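Local coordinates for putative cell adhesion protein (Bacteroides fragilis, PDB 4H40) that is a fimbrillin-like protein that probably serves as a building block of a distinct type of pilus and takes part in cell adhesion, at residues P259-L270 and Y282-A293. Residues are numbered along the deposited sequence; the frame is centred on the assembly and turned at random.
Sequences PTDARSHSISVL and YQMLLTGLYLTA
With CG swung trans to the backbone N in both Asp261 (chi1 175°) and Tyr290 (chi1 -151°), carboxylate and phenol ring meet on one face of the short antiparallel pair 260-262/289-291, while a bend at chi3 (-67°) folds Arg263 back beside them. The Arg263 guanidinium grips the carboxylate side-on, NE to Asp261 OD1 at 2.6 Å and NH2 to Asp261 OD2 at 3.1 Å, both oxygens being met from above the carboxylate plane. Tyr290 CE1 lies over one face of the guanidinium, the two planes steeply inclined, and Asp261 OD1 sits at the ring edge, 3.7 Å from Tyr290 CD1. On the other face, the Ile267 side chain spans the corner where both segments pass from one sheet to the next: it reaches toward Leu291 tip to tip, Ile267 CD1 to Leu291 CD1 at 3.9 Å, and lies at about a right angle to the Leu289 side chain. Beyond the corner the hairpin strands 266-270 and 282-287 pair antiparallel, with Ile267-Leu286 and Val269-Met284 as hydrogen-bonded pairs. Ile267 N donates to Leu286 O at 2.7 Å, and Val269 CG2 packs on Leu286 CD1 at 3.9 Å. Tyr299 and Trp314 cover Met284 and Leu286, whereas Leu285 and Thr287 touch Ser264 and Ser266 of the second subunit. Backbone bonds and apolar contacts thus carry two adjoining sheets round one corner, and the ion pair, at least partly exposed to solvent, probably steadies Arg263 beside the tyrosine ring.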
loop_
_atom_site.group_PDB
_atom_site.type_symbol
_atom_site.label_atom_id
_atom_site.label_comp_id
_atom_site.label_asym_id
_atom_site.label_seq_id
_atom_site.Cartn_x
_atom_site.Cartn_y
_atom_site.Cartn_z
ATOM N N PRO B 259 14.703 -13.149 -4.339
ATOM C CA PRO B 259 14.102 -12.227 -5.314
ATOM C C PRO B 259 12.942 -12.906 -6.036
ATOM O O PRO B 259 13.080 -14.045 -6.508
ATOM C CB PRO B 259 15.265 -11.896 -6.247
ATOM C CG PRO B 259 16.473 -12.050 -5.379
ATOM C CD PRO B 259 16.165 -13.251 -4.543
ATOM N N THR B 260 11.760 -12.260 -5.985
ATOM C CA THR B 260 10.543 -12.792 -6.580
ATOM C C THR B 260 9.674 -11.702 -7.169
ATOM O O THR B 260 9.522 -10.629 -6.595
ATOM C CB THR B 260 9.747 -13.678 -5.591
ATOM O OG1 THR B 260 8.729 -14.376 -6.317
ATOM C CG2 THR B 260 9.132 -12.917 -4.444
ATOM N N ASP B 261 9.101 -12.024 -8.339
ATOM C CA ASP B 261 8.158 -11.214 -9.109
ATOM C C ASP B 261 6.727 -11.667 -8.787
ATOM O O ASP B 261 6.294 -12.741 -9.222
ATOM C CB ASP B 261 8.444 -11.333 -10.633
ATOM C CG ASP B 261 7.440 -10.631 -11.537
ATOM O OD1 ASP B 261 6.791 -9.655 -11.072
ATOM O OD2 ASP B 261 7.305 -11.049 -12.713
ATOM N N ALA B 262 6.000 -10.835 -8.043
ATOM C CA ALA B 262 4.614 -11.090 -7.649
ATOM C C ALA B 262 3.750 -9.860 -7.942
ATOM O O ALA B 262 2.781 -9.573 -7.233
ATOM C CB ALA B 262 4.553 -11.460 -6.174
ATOM N N ARG B 263 4.116 -9.132 -9.003
ATOM C CA ARG B 263 3.445 -7.921 -9.511
ATOM C C ARG B 263 2.016 -8.215 -9.969
ATOM O O ARG B 263 1.125 -7.363 -9.846
ATOM C CB ARG B 263 4.247 -7.338 -10.674
ATOM C CG ARG B 263 5.529 -6.618 -10.237
ATOM C CD ARG B 263 6.310 -6.149 -11.447
ATOM N NE ARG B 263 6.832 -7.274 -12.218
ATOM C CZ ARG B 263 7.328 -7.183 -13.446
ATOM N NH1 ARG B 263 7.375 -6.010 -14.066
ATOM N NH2 ARG B 263 7.781 -8.266 -14.065
ATOM N N SER B 264 1.817 -9.448 -10.494
ATOM C CA SER B 264 0.533 -9.961 -10.987
ATOM C C SER B 264 -0.125 -10.902 -9.970
ATOM O O SER B 264 -1.255 -11.324 -10.189
ATOM C CB SER B 264 0.708 -10.700 -12.314
ATOM O OG SER B 264 1.884 -10.353 -13.029
ATOM N N HIS B 265 0.575 -11.236 -8.864
ATOM C CA HIS B 265 0.076 -12.172 -7.862
ATOM C C HIS B 265 0.060 -11.518 -6.485
ATOM O O HIS B 265 0.437 -10.364 -6.348
ATOM C CB HIS B 265 0.933 -13.466 -7.893
ATOM C CG HIS B 265 0.793 -14.203 -9.187
ATOM N ND1 HIS B 265 1.623 -13.941 -10.261
ATOM C CD2 HIS B 265 -0.149 -15.102 -9.574
ATOM C CE1 HIS B 265 1.168 -14.700 -11.255
ATOM N NE2 HIS B 265 0.110 -15.422 -10.883
ATOM N N SER B 266 -0.478 -12.214 -5.488
ATOM C CA SER B 266 -0.513 -11.731 -4.115
ATOM C C SER B 266 0.465 -12.488 -3.221
ATOM O O SER B 266 0.676 -13.689 -3.391
ATOM C CB SER B 266 -1.911 -11.849 -3.522
ATOM O OG SER B 266 -2.826 -11.115 -4.302
ATOM N N ILE B 267 1.052 -11.763 -2.262
ATOM C CA ILE B 267 1.886 -12.281 -1.185
ATOM C C ILE B 267 1.056 -12.063 0.087
ATOM O O ILE B 267 0.774 -10.909 0.408
ATOM C CB ILE B 267 3.306 -11.615 -1.127
ATOM C CG1 ILE B 267 4.184 -12.082 -2.310
ATOM C CG2 ILE B 267 4.005 -11.922 0.218
ATOM C CD1 ILE B 267 5.370 -11.198 -2.605
ATOM N N SER B 268 0.598 -13.144 0.751
ATOM C CA SER B 268 -0.128 -13.015 2.010
ATOM C C SER B 268 0.869 -13.076 3.173
ATOM O O SER B 268 1.877 -13.790 3.119
ATOM C CB SER B 268 -1.220 -14.064 2.162
ATOM O OG SER B 268 -0.802 -15.226 2.852
ATOM N N VAL B 269 0.595 -12.269 4.196
ATOM C CA VAL B 269 1.365 -12.140 5.421
ATOM C C VAL B 269 0.392 -12.390 6.590
ATOM O O VAL B 269 -0.496 -11.573 6.833
ATOM C CB VAL B 269 2.090 -10.769 5.518
ATOM C CG1 VAL B 269 2.790 -10.615 6.859
ATOM C CG2 VAL B 269 3.099 -10.600 4.397
ATOM N N LEU B 270 0.538 -13.542 7.279
ATOM C CA LEU B 270 -0.299 -13.865 8.432
ATOM C C LEU B 270 0.449 -13.624 9.733
ATOM O O LEU B 270 1.428 -14.303 10.004
ATOM C CB LEU B 270 -0.763 -15.319 8.401
ATOM C CG LEU B 270 -1.925 -15.704 7.554
ATOM C CD1 LEU B 270 -2.166 -17.182 7.718
ATOM C CD2 LEU B 270 -3.166 -14.967 7.965
ATOM N N TYR B 282 -4.069 -11.948 11.870
ATOM C CA TYR B 282 -4.317 -10.870 10.926
ATOM C C TYR B 282 -3.675 -11.193 9.623
ATOM O O TYR B 282 -2.538 -11.655 9.597
ATOM C CB TYR B 282 -3.752 -9.526 11.436
ATOM C CG TYR B 282 -4.188 -9.186 12.832
ATOM C CD1 TYR B 282 -5.445 -8.653 13.075
ATOM C CD2 TYR B 282 -3.351 -9.415 13.921
ATOM C CE1 TYR B 282 -5.860 -8.343 14.365
ATOM C CE2 TYR B 282 -3.760 -9.121 15.220
ATOM C CZ TYR B 282 -5.024 -8.598 15.437
ATOM O OH TYR B 282 -5.444 -8.295 16.710
ATOM N N GLN B 283 -4.358 -10.898 8.536
ATOM C CA GLN B 283 -3.805 -11.154 7.225
ATOM C C GLN B 283 -3.609 -9.884 6.422
ATOM O O GLN B 283 -4.557 -9.106 6.247
ATOM C CB GLN B 283 -4.705 -12.111 6.440
ATOM C CG GLN B 283 -4.251 -12.285 5.008
ATOM C CD GLN B 283 -5.009 -13.359 4.328
ATOM O OE1 GLN B 283 -4.448 -14.395 3.984
ATOM N NE2 GLN B 283 -6.300 -13.134 4.132
HETATM N N MSE B 284 -2.393 -9.716 5.879
HETATM C CA MSE B 284 -2.067 -8.654 4.948
HETATM C C MSE B 284 -1.967 -9.294 3.549
HETATM O O MSE B 284 -1.089 -10.137 3.361
HETATM C CB MSE B 284 -0.757 -7.946 5.310
HETATM C CG MSE B 284 -0.777 -7.109 6.563
HETATM SE SE MSE B 284 1.092 -6.646 7.142
HETATM C CE MSE B 284 1.845 -6.291 5.460
ATOM N N LEU B 285 -2.866 -8.948 2.582
ATOM C CA LEU B 285 -2.713 -9.460 1.228
ATOM C C LEU B 285 -2.037 -8.376 0.433
ATOM O O LEU B 285 -2.543 -7.265 0.392
ATOM C CB LEU B 285 -4.030 -9.903 0.614
ATOM C CG LEU B 285 -4.426 -11.353 0.932
ATOM C CD1 LEU B 285 -5.928 -11.530 0.825
ATOM C CD2 LEU B 285 -3.735 -12.346 0.009
ATOM N N LEU B 286 -0.834 -8.659 -0.082
ATOM C CA LEU B 286 0.013 -7.708 -0.796
ATOM C C LEU B 286 0.169 -8.088 -2.257
ATOM O O LEU B 286 0.762 -9.109 -2.622
ATOM C CB LEU B 286 1.383 -7.577 -0.116
ATOM C CG LEU B 286 1.370 -7.427 1.423
ATOM C CD1 LEU B 286 2.791 -7.570 2.023
ATOM C CD2 LEU B 286 0.660 -6.158 1.853
ATOM N N THR B 287 -0.415 -7.258 -3.097
ATOM C CA THR B 287 -0.393 -7.445 -4.536
ATOM C C THR B 287 0.601 -6.411 -5.122
ATOM O O THR B 287 0.904 -5.413 -4.458
ATOM C CB THR B 287 -1.840 -7.338 -5.040
ATOM O OG1 THR B 287 -1.946 -7.737 -6.416
ATOM C CG2 THR B 287 -2.428 -5.964 -4.804
ATOM N N GLY B 288 1.132 -6.704 -6.313
ATOM C CA GLY B 288 2.067 -5.849 -7.044
ATOM C C GLY B 288 3.413 -5.639 -6.389
ATOM O O GLY B 288 3.780 -4.495 -6.096
ATOM N N LEU B 289 4.156 -6.737 -6.147
ATOM C CA LEU B 289 5.448 -6.673 -5.469
ATOM C C LEU B 289 6.622 -7.216 -6.328
ATOM O O LEU B 289 6.482 -8.281 -6.930
ATOM C CB LEU B 289 5.362 -7.449 -4.140
ATOM C CG LEU B 289 5.002 -6.649 -2.869
ATOM C CD1 LEU B 289 4.832 -7.569 -1.676
ATOM C CD2 LEU B 289 6.083 -5.620 -2.524
ATOM N N TYR B 290 7.770 -6.456 -6.372
ATOM C CA TYR B 290 9.033 -6.769 -7.062
ATOM C C TYR B 290 10.166 -6.720 -6.035
ATOM O O TYR B 290 10.758 -5.658 -5.757
ATOM C CB TYR B 290 9.308 -5.828 -8.256
ATOM C CG TYR B 290 10.136 -6.465 -9.357
ATOM C CD1 TYR B 290 9.615 -7.486 -10.148
ATOM C CD2 TYR B 290 11.440 -6.042 -9.613
ATOM C CE1 TYR B 290 10.374 -8.087 -11.151
ATOM C CE2 TYR B 290 12.205 -6.623 -10.629
ATOM C CZ TYR B 290 11.672 -7.652 -11.393
ATOM O OH TYR B 290 12.418 -8.249 -12.397
ATOM N N LEU B 291 10.381 -7.875 -5.384
ATOM C CA LEU B 291 11.373 -8.049 -4.318
ATOM C C LEU B 291 12.700 -8.389 -4.968
ATOM O O LEU B 291 12.789 -9.377 -5.710
ATOM C CB LEU B 291 10.890 -9.147 -3.342
ATOM C CG LEU B 291 9.418 -9.047 -2.813
ATOM C CD1 LEU B 291 9.042 -10.249 -1.925
ATOM C CD2 LEU B 291 9.188 -7.779 -2.035
ATOM N N THR B 292 13.695 -7.508 -4.811
ATOM C CA THR B 292 15.011 -7.725 -5.423
ATOM C C THR B 292 16.120 -7.816 -4.344
ATOM O O THR B 292 15.925 -7.392 -3.200
ATOM C CB THR B 292 15.318 -6.646 -6.475
ATOM O OG1 THR B 292 15.231 -5.346 -5.894
ATOM C CG2 THR B 292 14.371 -6.686 -7.625
ATOM N N ALA B 293 17.284 -8.379 -4.742
ATOM C CA ALA B 293 18.476 -8.591 -3.934
ATOM C C ALA B 293 19.008 -7.296 -3.394
ATOM O O ALA B 293 19.158 -6.352 -4.153
ATOM C CB ALA B 293 19.547 -9.262 -4.773
#